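Local atomic coordinates of nitrite transporter NirC (Salmonella enterica subsp. enterica serovar Typhimurium, PDB entry 4FC4), a protein that carries nitrite into and out of the cell across the cytoplasmic membrane, as an ion channel of the formate/nitrite transporter family assembled from five copies. Residues S31-A36 / G111-S116; E78-G82 / E196-A200; T81-M85 / N161-C165; V117-Y123 / A206-F210. One frame throughout, in Å; residues are numbered along the deposited sequence.

Interaction 1 (S31-A36 / G111-S116)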
loop_
_atom_site.group_PDB
_atom_site.type_symbol
_atom_site.label_atom_id
_atom_site.label_comp_id
_atom_site.label_asym_id
_atom_site.label_seq_id
_atom_site.Cartn_x
_atom_site.Cartn_y
_atom_site.Cartn_z
ATOM N N SER B 31 14.536 -21.363 -16.859
ATOM C CA SER B 31 15.169 -20.172 -17.439
ATOM C C SER B 31 14.276 -19.418 -18.472
ATOM O O SER B 31 14.248 -18.177 -18.495
ATOM C CB SER B 31 16.450 -20.569 -18.151
ATOM O OG SER B 31 17.377 -21.068 -17.235
ATOM N N ALA B 32 13.602 -20.143 -19.377
ATOM C CA ALA B 32 12.693 -19.470 -20.340
ATOM C C ALA B 32 11.615 -18.720 -19.548
ATOM O O ALA B 32 11.225 -17.608 -19.923
ATOM C CB ALA B 32 12.072 -20.460 -21.341
ATOM N N MET B 33 11.127 -19.340 -18.474
ATOM C CA MET B 33 10.124 -18.712 -17.653
ATOM C C MET B 33 10.593 -17.331 -17.157
ATOM O O MET B 33 9.866 -16.355 -17.255
ATOM C CB MET B 33 9.727 -19.605 -16.470
ATOM C CG MET B 33 8.947 -20.883 -16.806
ATOM S SD MET B 33 8.435 -21.704 -15.262
ATOM C CE MET B 33 7.081 -22.771 -15.766
ATOM N N ALA B 34 11.815 -17.238 -16.642
ATOM C CA ALA B 34 12.262 -15.966 -16.118
ATOM C C ALA B 34 12.295 -14.861 -17.186
ATOM O O ALA B 34 11.906 -13.738 -16.898
ATOM C CB ALA B 34 13.599 -16.080 -15.412
ATOM N N GLY B 35 12.754 -15.178 -18.405
ATOM C CA GLY B 35 12.797 -14.189 -19.470
ATOM C C GLY B 35 11.392 -13.780 -19.859
ATOM O O GLY B 35 11.116 -12.623 -20.028
ATOM N N ALA B 36 10.504 -14.741 -19.995
ATOM C CA ALA B 36 9.109 -14.464 -20.303
ATOM C C ALA B 36 8.447 -13.563 -19.211
ATOM O O ALA B 36 7.771 -12.555 -19.554
ATOM C CB ALA B 36 8.345 -15.776 -20.502
ATOM N N GLY B 111 18.642 -19.303 -21.877
ATOM C CA GLY B 111 17.269 -19.640 -21.564
ATOM C C GLY B 111 16.434 -18.391 -21.387
ATOM O O GLY B 111 15.338 -18.297 -21.892
ATOM N N ASN B 112 16.945 -17.435 -20.620
ATOM C CA ASN B 112 16.296 -16.150 -20.434
ATOM C C ASN B 112 15.978 -15.471 -21.771
ATOM O O ASN B 112 14.895 -14.887 -21.925
ATOM C CB ASN B 112 17.182 -15.250 -19.598
ATOM C CG ASN B 112 17.224 -15.661 -18.145
ATOM O OD1 ASN B 112 17.997 -15.089 -17.396
ATOM N ND2 ASN B 112 16.384 -16.652 -17.725
ATOM N N LEU B 113 16.907 -15.601 -22.735
ATOM C CA LEU B 113 16.754 -15.005 -24.076
ATOM C C LEU B 113 15.594 -15.668 -24.839
ATOM O O LEU B 113 14.700 -14.962 -25.322
ATOM C CB LEU B 113 18.080 -15.018 -24.867
ATOM C CG LEU B 113 18.111 -14.420 -26.294
ATOM C CD1 LEU B 113 17.872 -12.892 -26.325
ATOM C CD2 LEU B 113 19.398 -14.811 -27.051
ATOM N N VAL B 114 15.572 -17.005 -24.865
ATOM C CA VAL B 114 14.466 -17.757 -25.436
ATOM C C VAL B 114 13.106 -17.308 -24.844
ATOM O O VAL B 114 12.159 -17.070 -25.596
ATOM C CB VAL B 114 14.687 -19.264 -25.239
ATOM C CG1 VAL B 114 13.404 -20.051 -25.505
ATOM C CG2 VAL B 114 15.851 -19.775 -26.150
ATOM N N GLY B 115 13.004 -17.155 -23.524
ATOM C CA GLY B 115 11.709 -16.828 -22.913
ATOM C C GLY B 115 11.324 -15.408 -23.263
ATOM O O GLY B 115 10.133 -15.095 -23.439
ATOM N N SER B 116 12.354 -14.563 -23.398
ATOM C CA SER B 116 12.186 -13.187 -23.804
ATOM C C SER B 116 11.711 -13.066 -25.241
ATOM O O SER B 116 10.734 -12.409 -25.489
ATOM C CB SER B 116 13.481 -12.415 -23.614
ATOM O OG SER B 116 13.833 -12.275 -22.260
HETATM O O HOH W 1 12.554 -10.208 -20.627
#
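Asn112 O is gripped from three directions. Ser116 OG donates to it at 2.8 Å from above the carbonyl plane, Ser116 N comes in from the opposite face, and across the contact Gly35 CA leans on it at 3.3 Å in a CA-H...O contact. A few atoms away, Asn112 ND2 gives a hydrogen bond to Ser31 O at 2.7 Å. That oxygen lies in the amide plane, though the N-H is bent to 143°. With CG beside the backbone N (chi1 -73°), the amide of Asn112 folds back toward 31-36 even though its CB sets off the other way. The same amide reaches Glu78 O and Phe80 N, so it ties both helices to the turn at 78-80. Elsewhere backbone meets backbone, with Gly115 CA 3.1 Å from Ala32 O; Ser31 adds its CB, which lies against Gly111 CA. A water donates to both Gly35 O and Ser116 OG. Without side chains on Gly35, Gly111 and Gly115, the axes close to 6.1 Å at a crossing angle of -51°. This is the right-handed GxxxG packing of membrane helices, here Gly111 and Gly115 laid against Ala32, Gly35 and Ala36.

Interaction 2 (E78-G82 / E196-A200)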
loop_
_atom_site.group_PDB
_atom_site.type_symbol
_atom_site.label_atom_id
_atom_site.label_comp_id
_atom_site.label_asym_id
_atom_site.label_seq_id
_atom_site.Cartn_x
_atom_site.Cartn_y
_atom_site.Cartn_z
ATOM N N GLU B 78 14.408 -19.285 -13.291
ATOM C CA GLU B 78 15.866 -19.015 -13.147
ATOM C C GLU B 78 16.342 -17.787 -13.932
ATOM O O GLU B 78 16.195 -17.742 -15.131
ATOM C CB GLU B 78 16.698 -20.260 -13.491
ATOM C CG GLU B 78 16.249 -21.472 -12.687
ATOM C CD GLU B 78 16.636 -21.441 -11.187
ATOM O OE1 GLU B 78 17.492 -20.615 -10.757
ATOM O OE2 GLU B 78 16.141 -22.315 -10.419
ATOM N N LEU B 79 16.881 -16.796 -13.236
ATOM C CA LEU B 79 17.187 -15.494 -13.800
ATOM C C LEU B 79 18.685 -15.347 -13.809
ATOM O O LEU B 79 19.343 -15.474 -12.786
ATOM C CB LEU B 79 16.553 -14.368 -12.936
ATOM C CG LEU B 79 16.626 -12.926 -13.499
ATOM C CD1 LEU B 79 16.069 -12.865 -14.926
ATOM C CD2 LEU B 79 15.952 -11.863 -12.569
ATOM N N PHE B 80 19.242 -15.078 -14.983
ATOM C CA PHE B 80 20.678 -15.047 -15.108
ATOM C C PHE B 80 21.274 -14.013 -14.143
ATOM O O PHE B 80 22.319 -14.286 -13.535
ATOM C CB PHE B 80 21.115 -14.790 -16.562
ATOM C CG PHE B 80 22.465 -14.130 -16.672
ATOM C CD1 PHE B 80 22.579 -12.729 -16.605
ATOM C CD2 PHE B 80 23.634 -14.907 -16.793
ATOM C CE1 PHE B 80 23.832 -12.121 -16.678
ATOM C CE2 PHE B 80 24.887 -14.298 -16.852
ATOM C CZ PHE B 80 24.990 -12.910 -16.803
ATOM N N THR B 81 20.621 -12.850 -13.984
ATOM C CA THR B 81 21.249 -11.763 -13.214
ATOM C C THR B 81 21.358 -12.130 -11.751
ATOM O O THR B 81 22.275 -11.711 -11.075
ATOM C CB THR B 81 20.545 -10.398 -13.406
ATOM O OG1 THR B 81 19.149 -10.563 -13.150
ATOM C CG2 THR B 81 20.745 -9.900 -14.867
ATOM N N GLY B 82 20.440 -12.963 -11.268
ATOM C CA GLY B 82 20.460 -13.428 -9.869
ATOM C C GLY B 82 21.484 -14.552 -9.739
ATOM O O GLY B 82 22.180 -14.650 -8.723
ATOM N N GLU B 196 20.411 -0.328 -16.585
ATOM C CA GLU B 196 20.210 -1.295 -17.702
ATOM C C GLU B 196 20.115 -2.734 -17.185
ATOM O O GLU B 196 21.051 -3.222 -16.518
ATOM C CB GLU B 196 21.410 -1.223 -18.701
ATOM C CG GLU B 196 21.516 0.023 -19.594
ATOM C CD GLU B 196 20.399 0.159 -20.626
ATOM O OE1 GLU B 196 20.353 -0.532 -21.685
ATOM O OE2 GLU B 196 19.523 0.975 -20.344
ATOM N N HIS B 197 19.019 -3.428 -17.497
ATOM C CA HIS B 197 18.866 -4.837 -17.095
ATOM C C HIS B 197 19.005 -5.694 -18.320
ATOM O O HIS B 197 18.267 -5.510 -19.270
ATOM C CB HIS B 197 17.508 -5.069 -16.360
ATOM C CG HIS B 197 17.394 -6.438 -15.727
ATOM N ND1 HIS B 197 16.536 -7.355 -16.166
ATOM C CD2 HIS B 197 18.136 -7.046 -14.680
ATOM C CE1 HIS B 197 16.706 -8.521 -15.449
ATOM N NE2 HIS B 197 17.670 -8.308 -14.523
ATOM N N SER B 198 20.020 -6.554 -18.360
ATOM C CA SER B 198 20.341 -7.391 -19.567
ATOM C C SER B 198 19.126 -8.231 -20.067
ATOM O O SER B 198 18.693 -8.094 -21.215
ATOM C CB SER B 198 21.554 -8.292 -19.297
ATOM O OG SER B 198 21.244 -9.283 -18.296
ATOM N N VAL B 199 18.562 -9.062 -19.195
ATOM C CA VAL B 199 17.377 -9.884 -19.546
ATOM C C VAL B 199 16.156 -9.014 -19.897
ATOM O O VAL B 199 15.429 -9.268 -20.863
ATOM C CB VAL B 199 17.065 -10.918 -18.431
ATOM C CG1 VAL B 199 15.841 -11.741 -18.746
ATOM C CG2 VAL B 199 18.256 -11.846 -18.220
ATOM N N ALA B 200 15.905 -7.979 -19.130
ATOM C CA ALA B 200 14.763 -7.101 -19.480
ATOM C C ALA B 200 14.980 -6.438 -20.864
ATOM O O ALA B 200 14.026 -6.228 -21.599
ATOM C CB ALA B 200 14.518 -6.045 -18.404
#
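Two chain segments, each running from an extended loop into the first turn of a helix, face each other across the middle of the subunit, with their closest CA atoms, those of Phe80 and Val199, 7.6 Å apart. Side chains bridge that gap. Thr81 OG1 and His197 NE2 share a hydrogen bond of 3.0 Å, the hydroxyl meeting the imidazole at its edge, near the ring plane. OG1 of Thr81 stands between the backbone N and the carbonyl carbon (chi1 52°), which leaves CG2 to rest 3.5 Å from Ser198 OG. On the other side of the imidazole, His197 ND1 accepts from Ala200 N at 3.1 Å, the N-H coming in 34° out of the ring plane; this caps helix 198-209. The ring is therefore held at both nitrogens, which fixes its rotation. Next to this polar pair, Leu79 CD1 packs on the branched end of Val199, 4.0 Å from its CG1, and CD2 of the same leucine approaches the imidazole edge. Behind each turn stands an asparagine: Asn112 receives Phe80 N and donates to Glu78 O, and Asn233 does the same for Ser198 N and Glu196 O. Further out, Glu78 pairs with Arg15 and Glu196 with Lys145. The arrangement is that of the interrupted transmembrane helices of the formate/nitrite channels, whose breaks meet at mid-membrane beside the pore; His197 is probably the central histidine characteristic of the family.

Interaction 3 (T81-M85 / N161-C165); sequences TGHTM and NWLVC
Asn161 ND2 donates to Thr81 O at 3.0 Å, and the bond is almost straight, 175° at the hydrogen. The acceptor lies in the amide plane, while the donor stands tilted from the plane of the carbonyl. From the opposite face of that carbonyl Thr84 OG1 adds a second bond, 2.8 Å to Thr81 O. Met85 N, four residues on, is 4.1 Å from the same oxygen, so side chains take the place of the usual helical donor in this first turn. The other end of the amide is packed closely: Asn161 OD1 abuts Thr81 CB at 3.2 Å. Sulfur fills in beside the polar group. Cys165 SG lies 3.6 Å from Thr81 O and also touches Met85 CB, and Met85 SD leans on Cys165 CB at 3.9 Å. Met85 extends from its backbone with CG anti to N and bends only at its last torsion (chi3 77°), which brings CE as well as SD beside the carbonyl of Cys165. In the next shell, Asn161 ND2 also donates to Asn233 O, so the amide links helices 80-93, 150-172 and 219-248. Behind Thr81, its hydroxyl is held by His197, and His83 binds Glu78 and Thr108. On the far side of the second helix, Trp162 and Leu163 pack on Ala36 and Leu40 of a neighbouring subunit. The two helix segments pass at 79°, a steep crossing in which an asparagine of one helix donates to a first-turn carbonyl of the helix that follows the break beside the pore.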
loop_
_atom_site.group_PDB
_atom_site.type_symbol
_atom_site.label_atom_id
_atom_site.label_comp_id
_atom_site.label_asym_id
_atom_site.label_seq_id
_atom_site.Cartn_x
_atom_site.Cartn_y
_atom_site.Cartn_z
ATOM N N THR B 81 20.621 -12.850 -13.984
ATOM C CA THR B 81 21.249 -11.763 -13.214
ATOM C C THR B 81 21.358 -12.130 -11.751
ATOM O O THR B 81 22.275 -11.711 -11.075
ATOM C CB THR B 81 20.545 -10.398 -13.406
ATOM O OG1 THR B 81 19.149 -10.563 -13.150
ATOM C CG2 THR B 81 20.745 -9.900 -14.867
ATOM N N GLY B 82 20.440 -12.963 -11.268
ATOM C CA GLY B 82 20.460 -13.428 -9.869
ATOM C C GLY B 82 21.484 -14.552 -9.739
ATOM O O GLY B 82 22.180 -14.650 -8.723
ATOM N N HIS B 83 21.581 -15.385 -10.777
ATOM C CA HIS B 83 22.605 -16.404 -10.828
ATOM C C HIS B 83 23.993 -15.840 -10.627
ATOM O O HIS B 83 24.852 -16.501 -9.979
ATOM C CB HIS B 83 22.490 -17.256 -12.106
ATOM C CG HIS B 83 21.363 -18.266 -12.076
ATOM N ND1 HIS B 83 21.322 -19.321 -12.899
ATOM C CD2 HIS B 83 20.204 -18.342 -11.277
ATOM C CE1 HIS B 83 20.224 -20.078 -12.649
ATOM N NE2 HIS B 83 19.529 -19.481 -11.649
ATOM N N THR B 84 24.248 -14.615 -11.131
ATOM C CA THR B 84 25.606 -14.048 -10.959
ATOM C C THR B 84 26.019 -13.981 -9.472
ATOM O O THR B 84 27.199 -14.338 -9.136
ATOM C CB THR B 84 25.825 -12.663 -11.604
ATOM O OG1 THR B 84 25.029 -11.708 -10.932
ATOM C CG2 THR B 84 25.537 -12.655 -13.080
ATOM N N MET B 85 25.069 -13.519 -8.615
ATOM C CA MET B 85 25.237 -13.530 -7.139
ATOM C C MET B 85 25.235 -14.923 -6.509
ATOM O O MET B 85 26.153 -15.240 -5.745
ATOM C CB MET B 85 24.200 -12.667 -6.425
ATOM C CG MET B 85 24.332 -12.578 -4.901
ATOM S SD MET B 85 23.023 -11.466 -4.259
ATOM C CE MET B 85 21.572 -12.510 -4.318
ATOM N N ASN B 161 22.084 -4.154 -11.525
ATOM C CA ASN B 161 22.098 -5.464 -10.912
ATOM C C ASN B 161 22.447 -5.441 -9.447
ATOM O O ASN B 161 22.111 -6.357 -8.687
ATOM C CB ASN B 161 23.009 -6.458 -11.659
ATOM C CG ASN B 161 22.513 -7.889 -11.502
ATOM O OD1 ASN B 161 21.334 -8.054 -11.373
ATOM N ND2 ASN B 161 23.416 -8.924 -11.483
ATOM N N TRP B 162 23.139 -4.398 -9.052
ATOM C CA TRP B 162 23.246 -4.067 -7.643
ATOM C C TRP B 162 21.856 -4.062 -7.087
ATOM O O TRP B 162 21.577 -4.775 -6.116
ATOM C CB TRP B 162 23.896 -2.689 -7.459
ATOM C CG TRP B 162 24.690 -2.630 -6.168
ATOM C CD1 TRP B 162 24.657 -3.546 -5.120
ATOM C CD2 TRP B 162 25.625 -1.599 -5.738
ATOM N NE1 TRP B 162 25.490 -3.179 -4.113
ATOM C CE2 TRP B 162 26.101 -2.008 -4.411
ATOM C CE3 TRP B 162 26.137 -0.441 -6.313
ATOM C CZ2 TRP B 162 27.079 -1.262 -3.698
ATOM C CZ3 TRP B 162 27.095 0.319 -5.585
ATOM C CH2 TRP B 162 27.541 -0.084 -4.308
ATOM N N LEU B 163 20.963 -3.288 -7.723
ATOM C CA LEU B 163 19.655 -3.046 -7.175
ATOM C C LEU B 163 18.801 -4.328 -7.269
ATOM O O LEU B 163 18.120 -4.691 -6.326
ATOM C CB LEU B 163 18.954 -1.829 -7.847
ATOM C CG LEU B 163 19.347 -0.520 -7.168
ATOM C CD1 LEU B 163 19.025 0.731 -8.003
ATOM C CD2 LEU B 163 18.708 -0.448 -5.767
ATOM N N VAL B 164 18.846 -5.012 -8.407
ATOM C CA VAL B 164 18.058 -6.232 -8.577
ATOM C C VAL B 164 18.550 -7.376 -7.628
ATOM O O VAL B 164 17.712 -8.023 -6.958
ATOM C CB VAL B 164 18.017 -6.669 -10.061
ATOM C CG1 VAL B 164 17.178 -7.947 -10.217
ATOM C CG2 VAL B 164 17.514 -5.512 -10.895
ATOM N N CYS B 165 19.874 -7.614 -7.576
ATOM C CA CYS B 165 20.431 -8.468 -6.519
ATOM C C CYS B 165 20.126 -7.996 -5.100
ATOM O O CYS B 165 19.954 -8.821 -4.207
ATOM C CB CYS B 165 21.917 -8.662 -6.688
ATOM S SG CYS B 165 22.221 -9.768 -8.077
#

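Interaction 4 (V117-Y123 / A206-F210)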
loop_
_atom_site.group_PDB
_atom_site.type_symbol
_atom_site.label_atom_id
_atom_site.label_comp_id
_atom_site.label_asym_id
_atom_site.label_seq_id
_atom_site.Cartn_x
_atom_site.Cartn_y
_atom_site.Cartn_z
ATOM N N VAL B 117 12.414 -13.690 -26.192
ATOM C CA VAL B 117 12.022 -13.616 -27.595
ATOM C C VAL B 117 10.621 -14.182 -27.696
ATOM O O VAL B 117 9.761 -13.700 -28.457
ATOM C CB VAL B 117 12.972 -14.440 -28.485
ATOM C CG1 VAL B 117 12.385 -14.657 -29.877
ATOM C CG2 VAL B 117 14.343 -13.781 -28.558
ATOM N N PHE B 118 10.367 -15.209 -26.887
ATOM C CA PHE B 118 9.095 -15.911 -26.979
ATOM C C PHE B 118 7.914 -15.073 -26.494
ATOM O O PHE B 118 6.875 -15.037 -27.183
ATOM C CB PHE B 118 9.150 -17.248 -26.270
ATOM C CG PHE B 118 7.800 -17.949 -26.128
ATOM C CD1 PHE B 118 7.230 -18.646 -27.214
ATOM C CD2 PHE B 118 7.141 -17.963 -24.895
ATOM C CE1 PHE B 118 6.026 -19.321 -27.054
ATOM C CE2 PHE B 118 5.944 -18.653 -24.738
ATOM C CZ PHE B 118 5.384 -19.321 -25.820
ATOM N N VAL B 119 8.042 -14.407 -25.341
ATOM C CA VAL B 119 6.914 -13.562 -24.866
ATOM C C VAL B 119 6.724 -12.383 -25.876
ATOM O O VAL B 119 5.591 -11.900 -26.102
ATOM C CB VAL B 119 7.126 -13.077 -23.410
ATOM C CG1 VAL B 119 8.278 -12.063 -23.374
ATOM C CG2 VAL B 119 5.830 -12.468 -22.807
ATOM N N ALA B 120 7.812 -11.954 -26.531
ATOM C CA ALA B 120 7.686 -10.861 -27.515
ATOM C C ALA B 120 6.901 -11.317 -28.759
ATOM O O ALA B 120 6.010 -10.590 -29.286
ATOM C CB ALA B 120 9.060 -10.266 -27.882
ATOM N N LEU B 121 7.192 -12.536 -29.204
ATOM C CA LEU B 121 6.455 -13.133 -30.330
ATOM C C LEU B 121 4.932 -13.183 -30.081
ATOM O O LEU B 121 4.140 -12.841 -30.977
ATOM C CB LEU B 121 6.963 -14.533 -30.602
ATOM C CG LEU B 121 8.142 -14.768 -31.529
ATOM C CD1 LEU B 121 8.231 -16.290 -31.774
ATOM C CD2 LEU B 121 7.965 -14.019 -32.865
ATOM N N LEU B 122 4.538 -13.677 -28.909
ATOM C CA LEU B 122 3.168 -13.831 -28.594
ATOM C C LEU B 122 2.495 -12.457 -28.612
ATOM O O LEU B 122 1.385 -12.325 -29.113
ATOM C CB LEU B 122 2.983 -14.478 -27.205
ATOM C CG LEU B 122 3.482 -15.911 -26.900
ATOM C CD1 LEU B 122 3.264 -16.191 -25.398
ATOM C CD2 LEU B 122 2.819 -17.008 -27.742
ATOM N N TYR B 123 3.165 -11.439 -28.065
ATOM C CA TYR B 123 2.568 -10.097 -27.970
ATOM C C TYR B 123 2.335 -9.541 -29.397
ATOM O O TYR B 123 1.339 -8.854 -29.723
ATOM C CB TYR B 123 3.469 -9.222 -27.087
ATOM C CG TYR B 123 3.037 -7.790 -27.050
ATOM C CD1 TYR B 123 1.986 -7.386 -26.243
ATOM C CD2 TYR B 123 3.684 -6.858 -27.823
ATOM C CE1 TYR B 123 1.553 -6.073 -26.247
ATOM C CE2 TYR B 123 3.290 -5.557 -27.817
ATOM C CZ TYR B 123 2.197 -5.181 -27.032
ATOM O OH TYR B 123 1.803 -3.875 -27.042
ATOM N N ALA B 206 13.390 -7.394 -28.618
ATOM C CA ALA B 206 12.692 -8.333 -29.497
ATOM C C ALA B 206 11.396 -7.638 -29.983
ATOM O O ALA B 206 11.042 -7.668 -31.193
ATOM C CB ALA B 206 12.458 -9.676 -28.795
ATOM N N LEU B 207 10.739 -6.962 -29.055
ATOM C CA LEU B 207 9.566 -6.152 -29.348
ATOM C C LEU B 207 9.830 -5.082 -30.418
ATOM O O LEU B 207 9.066 -4.940 -31.368
ATOM C CB LEU B 207 9.122 -5.449 -28.064
ATOM C CG LEU B 207 8.436 -6.294 -26.998
ATOM C CD1 LEU B 207 8.173 -5.396 -25.808
ATOM C CD2 LEU B 207 7.150 -6.956 -27.531
ATOM N N SER B 208 10.901 -4.308 -30.272
ATOM C CA SER B 208 11.217 -3.373 -31.317
ATOM C C SER B 208 11.562 -4.112 -32.622
ATOM O O SER B 208 11.149 -3.688 -33.731
ATOM C CB SER B 208 12.319 -2.400 -30.905
ATOM O OG SER B 208 12.508 -1.489 -31.972
ATOM N N TRP B 209 12.282 -5.229 -32.507
ATOM C CA TRP B 209 12.685 -5.994 -33.706
ATOM C C TRP B 209 11.498 -6.470 -34.499
ATOM O O TRP B 209 11.502 -6.388 -35.741
ATOM C CB TRP B 209 13.601 -7.170 -33.351
ATOM C CG TRP B 209 14.197 -7.825 -34.574
ATOM C CD1 TRP B 209 13.927 -9.097 -35.073
ATOM C CD2 TRP B 209 15.178 -7.246 -35.520
ATOM N NE1 TRP B 209 14.649 -9.348 -36.222
ATOM C CE2 TRP B 209 15.421 -8.289 -36.551
ATOM C CE3 TRP B 209 15.860 -6.024 -35.614
ATOM C CZ2 TRP B 209 16.310 -8.092 -37.613
ATOM C CZ3 TRP B 209 16.758 -5.842 -36.689
ATOM C CH2 TRP B 209 16.972 -6.857 -37.662
ATOM N N PHE B 210 10.464 -6.965 -33.795
ATOM C CA PHE B 210 9.282 -7.495 -34.479
ATOM C C PHE B 210 8.336 -6.369 -34.906
ATOM O O PHE B 210 7.305 -6.619 -35.477
ATOM C CB PHE B 210 8.507 -8.513 -33.616
ATOM C CG PHE B 210 9.319 -9.715 -33.168
ATOM C CD1 PHE B 210 10.204 -10.370 -34.050
ATOM C CD2 PHE B 210 9.168 -10.214 -31.855
ATOM C CE1 PHE B 210 10.957 -11.454 -33.613
ATOM C CE2 PHE B 210 9.894 -11.309 -31.421
ATOM C CZ PHE B 210 10.793 -11.940 -32.299
#
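Apolar packing between transmembrane helices joins 117-123, late in helix 98-125, to 206-210, where helix 198-209 finishes; Ala120 on one side and Phe210 on the other do much of the touching. The ring of Phe210 takes Leu121 CD2 over one face, a CH-pi contact 3.8 Å from the centroid and 23° off the ring normal. Its edge meets Val117 O, which lies in the ring plane, and also Ala120 CB at 3.8 Å from CE2. Val117 CG1 closes on the outer end of the ring, 4.0 Å from CZ, the two side chains crossing at about a right angle. CG of Phe210 sits anti to the carbonyl carbon (chi1 -58°), an orientation that lays the ring along the other helix. Smaller groups allow close approach one turn back, where the methyls of Ala120 and Ala206 meet at 3.6 Å. At the other end Leu207 CD2 reaches Tyr123 CD2 at 3.5 Å and also touches Ala120 CB. Tyr123 OH is occupied by Leu130 N. Around this seam, Leu207 continues onto Ile42 and Ile43 of helix 24-51 and onto Val138 of helix 137-147, while Phe118 turns to Phe240 of a neighbouring subunit, so helix 98-125 lies between helix 198-209 and the next copy.

Overall arrangement
From the N terminus, interaction 1 opens on helix 24-51 and closes at 111-116, after interactions 2 and 3 have both opened on the adjoining 78-82 and 81-85. It therefore crosses them. Interaction 4 opens next, at 117-123 on the same helix as the end of interaction 1, with which it stands in series. Of the three still open, interaction 3 is the first to close, at 161-165, inside the longer span of interaction 2, which shares its opening residues and closes at 196-200. Interaction 4 crosses both and closes last, at 206-210 on helix 198-209. Asn112 connects interactions 1 and 2, whereas interactions 3 and 4 lie about 24 Å apart between centres.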